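PDB 4Z8T: AvrRxo1-ORF1 from Xanthomonas oryzae pv. oryzicola, which is a type III effector with a polynucleotide kinase domain related to zeta toxins, and probably phosphorylates a nucleotide-type substrate. Local coordinates for residues G30-H33 with L39-K42. Residues are numbered along the deposited sequence; the frame is centred on the assembly and turned at random.
Sequences GNWH and LHEK
H40, in segment 39-42 of helix 34-60, meets W32 of the preceding loop in a T-shaped stack, the edge of the imidazole set against the face of the indole. The ring centroids, taken for the six-membered ring of W32, lie 4.6 Å apart with the planes at 83°. CE1 of H40 does the touching: it sits above the middle of the indole, 3.4 Å from W32 CD2 and 3.6 Å from both CE2 and CE3, so the C-H between the two imidazole nitrogens meets the fused bond rather than the rim. The stack is made by carbon on the imidazole side, and H40 NE2 and W32 NE1 bond to other residues. H40 NE2 is hydrogen-bonded to E129 OE2, a bond that limits rotation of the imidazole and may favour its protonated form, which would strengthen the attraction to the indole face. W32 NE1 gives its hydrogen to the carbonyl oxygen of L26, in the last turn of helix 22-27. Both rings take the same first torsion, CG anti to the carbonyl carbon (chi1 -62° in W32, -68° in H40), and with W32 CA and H40 CA 9.6 Å apart each ring is directed at the other segment. The contact lies at the periphery of the P-loop kinase-type fold, where residues 30-33 end the loop that leads from helix 22-27 to the long helix 34-60; H33 occupies the N-cap position of the latter, and W32 folds back onto its second turn, at H40. F132 of helix 123-141 touches both rings, inclined to each, making a three-ring aromatic cluster, and D7 and Y10 of helix 6-10 also pack on W32. Two residues beyond H40, K42 takes no part in the stack and forms a salt bridge through NZ with E115 OE2.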
# COMPACT_ATOMS: atom_id res chain seq x y z
N GLY A 30 21.11 -45.15 10.16
CA GLY A 30 21.44 -46.11 11.20
C GLY A 30 21.75 -45.55 12.58
O GLY A 30 22.24 -46.27 13.45
N ASN A 31 21.49 -44.26 12.78
CA ASN A 31 21.62 -43.65 14.10
C ASN A 31 20.25 -43.51 14.76
O ASN A 31 20.06 -42.72 15.69
CB ASN A 31 22.30 -42.28 13.99
CG ASN A 31 23.81 -42.38 14.04
OD1 ASN A 31 24.37 -43.17 14.80
ND2 ASN A 31 24.48 -41.58 13.22
N TRP A 32 19.30 -44.29 14.26
CA TRP A 32 17.94 -44.31 14.79
C TRP A 32 17.69 -45.65 15.45
O TRP A 32 18.30 -46.65 15.09
CB TRP A 32 16.93 -44.10 13.66
CG TRP A 32 17.06 -42.78 12.94
CD1 TRP A 32 17.92 -42.48 11.93
CD2 TRP A 32 16.27 -41.60 13.17
NE1 TRP A 32 17.73 -41.18 11.52
CE2 TRP A 32 16.72 -40.62 12.27
CE3 TRP A 32 15.24 -41.28 14.06
CZ2 TRP A 32 16.17 -39.34 12.22
CZ3 TRP A 32 14.70 -40.02 14.01
CH2 TRP A 32 15.16 -39.05 13.10
N HIS A 33 16.78 -45.67 16.43
CA HIS A 33 16.29 -46.92 16.99
C HIS A 33 15.74 -47.79 15.87
O HIS A 33 15.09 -47.29 14.96
CB HIS A 33 15.18 -46.66 17.99
CG HIS A 33 15.67 -46.32 19.36
ND1 HIS A 33 15.74 -47.26 20.38
CD2 HIS A 33 16.12 -45.16 19.90
CE1 HIS A 33 16.21 -46.69 21.47
NE2 HIS A 33 16.45 -45.41 21.21
N LEU A 39 10.06 -47.90 10.51
CA LEU A 39 8.98 -46.98 10.13
C LEU A 39 9.42 -46.11 8.96
O LEU A 39 8.66 -45.89 8.01
CB LEU A 39 8.59 -46.10 11.32
CG LEU A 39 7.49 -45.06 11.06
CD1 LEU A 39 6.23 -45.72 10.52
CD2 LEU A 39 7.19 -44.26 12.33
N HIS A 40 10.66 -45.63 9.03
CA HIS A 40 11.22 -44.82 7.94
C HIS A 40 11.18 -45.59 6.63
O HIS A 40 10.78 -45.06 5.60
CB HIS A 40 12.66 -44.41 8.24
CG HIS A 40 12.79 -43.44 9.36
ND1 HIS A 40 14.00 -43.15 9.96
CD2 HIS A 40 11.86 -42.70 10.02
CE1 HIS A 40 13.81 -42.26 10.92
NE2 HIS A 40 12.52 -41.98 10.98
N GLU A 41 11.62 -46.85 6.68
CA GLU A 41 11.69 -47.66 5.47
C GLU A 41 10.30 -47.87 4.89
O GLU A 41 10.10 -47.83 3.67
CB GLU A 41 12.38 -49.00 5.78
CG GLU A 41 13.85 -48.84 6.15
CD GLU A 41 14.43 -50.04 6.90
OE1 GLU A 41 13.71 -51.04 7.11
OE2 GLU A 41 15.62 -49.97 7.28
N LYS A 42 9.32 -48.08 5.77
CA LYS A 42 7.95 -48.29 5.34
C LYS A 42 7.40 -47.04 4.67
O LYS A 42 6.80 -47.11 3.61
CB LYS A 42 7.07 -48.66 6.53
CG LYS A 42 5.64 -48.98 6.10
CD LYS A 42 4.71 -49.23 7.28
CE LYS A 42 4.29 -47.94 7.94
NZ LYS A 42 3.10 -48.14 8.83